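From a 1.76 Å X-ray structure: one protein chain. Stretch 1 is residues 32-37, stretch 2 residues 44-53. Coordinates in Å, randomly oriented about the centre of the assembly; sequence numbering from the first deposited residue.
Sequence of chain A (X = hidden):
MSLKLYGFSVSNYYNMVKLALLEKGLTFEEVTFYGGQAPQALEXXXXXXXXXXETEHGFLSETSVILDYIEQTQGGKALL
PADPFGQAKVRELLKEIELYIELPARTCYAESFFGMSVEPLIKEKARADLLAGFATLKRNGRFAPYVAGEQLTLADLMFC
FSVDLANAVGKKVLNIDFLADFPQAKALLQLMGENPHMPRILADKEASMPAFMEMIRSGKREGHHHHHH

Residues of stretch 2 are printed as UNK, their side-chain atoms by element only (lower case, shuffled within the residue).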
# COMPACT_ATOMS: atom_id res chain seq x y z
N THR A 32 -24.73 1.82 1.64
CA THR A 32 -24.23 1.75 3.02
C THR A 32 -23.69 0.34 3.30
O THR A 32 -24.41 -0.66 3.11
CB THR A 32 -25.32 2.14 4.05
OG1 THR A 32 -25.89 3.40 3.67
CG2 THR A 32 -24.75 2.29 5.49
N PHE A 33 -22.44 0.27 3.76
CA PHE A 33 -21.67 -0.98 3.89
C PHE A 33 -20.50 -0.64 4.81
O PHE A 33 -19.75 0.30 4.54
CB PHE A 33 -21.15 -1.45 2.52
CG PHE A 33 -20.19 -2.62 2.59
CD1 PHE A 33 -20.64 -3.93 2.81
CD2 PHE A 33 -18.84 -2.41 2.40
CE1 PHE A 33 -19.72 -5.02 2.86
CE2 PHE A 33 -17.93 -3.48 2.46
CZ PHE A 33 -18.39 -4.79 2.70
N TYR A 34 -20.36 -1.36 5.91
CA TYR A 34 -19.34 -1.04 6.89
C TYR A 34 -18.17 -2.05 6.87
O TYR A 34 -17.25 -1.94 7.69
CB TYR A 34 -19.95 -1.04 8.27
CG TYR A 34 -20.99 0.04 8.49
CD1 TYR A 34 -20.61 1.39 8.67
CD2 TYR A 34 -22.36 -0.28 8.51
CE1 TYR A 34 -21.58 2.39 8.90
CE2 TYR A 34 -23.33 0.70 8.74
CZ TYR A 34 -22.94 2.03 8.92
OH TYR A 34 -23.93 2.99 9.16
N GLY A 35 -18.23 -3.01 5.96
CA GLY A 35 -17.18 -4.03 5.84
C GLY A 35 -17.08 -4.84 7.10
O GLY A 35 -18.12 -5.26 7.64
N GLY A 36 -15.87 -5.05 7.59
CA GLY A 36 -15.68 -5.90 8.76
C GLY A 36 -15.61 -7.38 8.38
O GLY A 36 -15.61 -7.77 7.19
N GLN A 37 -15.56 -8.22 9.41
CA GLN A 37 -15.21 -9.64 9.26
C GLN A 37 -16.37 -10.63 9.17
O GLN A 37 -16.15 -11.85 9.14
CB GLN A 37 -14.26 -10.04 10.40
CG GLN A 37 -13.03 -9.15 10.56
CD GLN A 37 -12.24 -9.06 9.26
OE1 GLN A 37 -12.02 -10.08 8.60
NE2 GLN A 37 -11.85 -7.84 8.88
N UNK A 44 -17.96 -9.44 -0.18
CA UNK A 44 -17.90 -8.21 -0.96
C UNK A 44 -16.47 -7.63 -0.96
O UNK A 44 -15.93 -7.23 -2.01
c UNK A 44 -20.29 -7.67 -0.24
c UNK A 44 -18.83 -7.12 -0.39
c UNK A 44 -18.75 -5.82 -1.26
N UNK A 45 -15.88 -7.58 0.23
CA UNK A 45 -14.57 -6.99 0.41
C UNK A 45 -13.66 -7.98 1.11
O UNK A 45 -13.89 -8.27 2.27
c UNK A 45 -14.68 -5.75 1.27
o UNK A 45 -13.48 -5.00 1.17
N UNK A 46 -12.63 -8.50 0.41
CA UNK A 46 -12.01 -9.73 0.92
C UNK A 46 -11.17 -9.64 2.17
O UNK A 46 -10.87 -10.67 2.72
c UNK A 46 -11.27 -9.21 -1.38
c UNK A 46 -12.32 -8.22 -1.01
c UNK A 46 -11.11 -10.21 -0.22
N UNK A 47 -10.76 -8.44 2.56
CA UNK A 47 -10.12 -8.21 3.87
C UNK A 47 -11.03 -7.41 4.82
O UNK A 47 -10.66 -7.12 5.96
c UNK A 47 -7.94 -7.27 4.95
c UNK A 47 -8.76 -7.51 3.68
n UNK A 47 -6.68 -8.31 6.80
c UNK A 47 -7.21 -8.15 8.01
n UNK A 47 -8.51 -8.29 8.18
n UNK A 47 -6.42 -7.89 9.06
c UNK A 47 -7.47 -8.58 5.59
N UNK A 48 -12.23 -7.08 4.34
CA UNK A 48 -13.22 -6.42 5.19
C UNK A 48 -13.04 -4.90 5.18
O UNK A 48 -13.58 -4.20 6.04
N UNK A 49 -12.27 -4.40 4.23
CA UNK A 49 -11.99 -2.97 4.15
C UNK A 49 -13.07 -2.24 3.39
O UNK A 49 -13.79 -2.81 2.62
c UNK A 49 -10.65 -2.68 3.43
n UNK A 49 -7.97 -3.36 7.71
c UNK A 49 -9.38 -3.23 4.14
c UNK A 49 -8.22 -3.66 6.27
c UNK A 49 -9.32 -2.86 5.62
N UNK A 50 -13.14 -0.94 3.61
CA UNK A 50 -14.02 -0.07 2.88
C UNK A 50 -13.12 0.94 2.18
O UNK A 50 -12.09 1.34 2.76
c UNK A 50 -15.48 1.94 3.46
c UNK A 50 -16.06 -0.37 4.32
c UNK A 50 -14.95 0.60 3.92
N UNK A 51 -13.49 1.39 0.95
CA UNK A 51 -14.70 1.12 0.17
C UNK A 51 -14.57 -0.02 -0.82
O UNK A 51 -13.48 -0.52 -1.03
c UNK A 51 -14.88 2.42 -0.62
c UNK A 51 -12.69 2.48 0.35
c UNK A 51 -13.44 2.83 -0.90
N UNK A 52 -15.68 -0.36 -1.50
CA UNK A 52 -15.66 -1.30 -2.61
C UNK A 52 -16.41 -0.67 -3.79
O UNK A 52 -17.49 -0.10 -3.58
c UNK A 52 -16.30 -2.65 -2.21
c UNK A 52 -15.66 -3.16 -0.95
c UNK A 52 -16.11 -3.70 -3.30
N UNK A 53 -15.84 -0.73 -4.98
CA UNK A 53 -16.53 -0.26 -6.20
C UNK A 53 -17.18 -1.44 -6.90
O UNK A 53 -16.50 -2.43 -7.18
c UNK A 53 -16.84 2.44 -7.91
c UNK A 53 -16.19 1.11 -8.37
c UNK A 53 -15.16 1.37 -9.46
c UNK A 53 -15.55 0.36 -7.19
O HOH W 1 -10.16 -10.03 6.60

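Position 44 has three side-chain carbons, one carrying the other two. Its CB lies 3.9 Å from CZ of Phe 33, and one branch sits over a face of that ring. This is Val 44.

Position 45 has one carbon and then one oxygen. The carbon, CB, lies 4.1 Å from CZ of Phe 33, at the ring edge. The oxygen donates a hydrogen bond to the backbone O of position 49, 2.6 Å away. This is Ser 45.

Position 46 has three carbons that close a ring onto its own backbone N. It points away from stretch 1 and does not touch it. This is Pro 46.

Position 47 has three carbons, a nitrogen, and a carbon carrying two more nitrogens. That end group is a guanidinium, so the residue is Arg 47. CA-to-CB points away, but the end of the chain comes nearer. NE2 of Gln 37 donates to the backbone O of Arg 47 at 3.2 Å. NE2 of Gln 37 is also 3.4 Å from NH1 of Arg 47, but both are donors and no bond forms.

Position 48 has no side-chain atoms and is Gly 48. Its N donates a hydrogen bond to O of Ser 45 at 2.9 Å, closing a type I beta turn. A CB here would clash with O of Gly 36 and NE2 of Gln 37.

Position 49 has four carbons in a row ending in nitrogen, and points away from stretch 1. This is Lys 49.

Position 50 has three carbons, forked at the first, and points toward stretch 1. This is Val 50. Its CG2 lies 3.9 Å from CD2 of Phe 33 and 3.7 Å from C of Tyr 34.

Position 51 again has three carbons that close a ring onto its backbone N, and points away. It is Pro 51, preceded by a cis peptide bond.

Position 52 again has one carbon carrying two. It is Val 52, with CG2 4.1 Å from CE2 of Phe 33.

Position 53 has four carbons, forked at the second, out of reach of stretch 1. It is Leu 53.

Phe 33 packs against Val 44, Val 50 and Val 52. Beside it, N of Gly 36 donates to O of Gly 48 at 2.9 Å and nearly straight, fixing the backbones where they run closest. Water 1 joins the polar end: it donates to OE1 of Gln 37 (2.7 Å) and accepts from NH1 of Arg 47 (2.9 Å), bridging the two side chains.

Stretch 2 44-53: VSPRGKVPVL
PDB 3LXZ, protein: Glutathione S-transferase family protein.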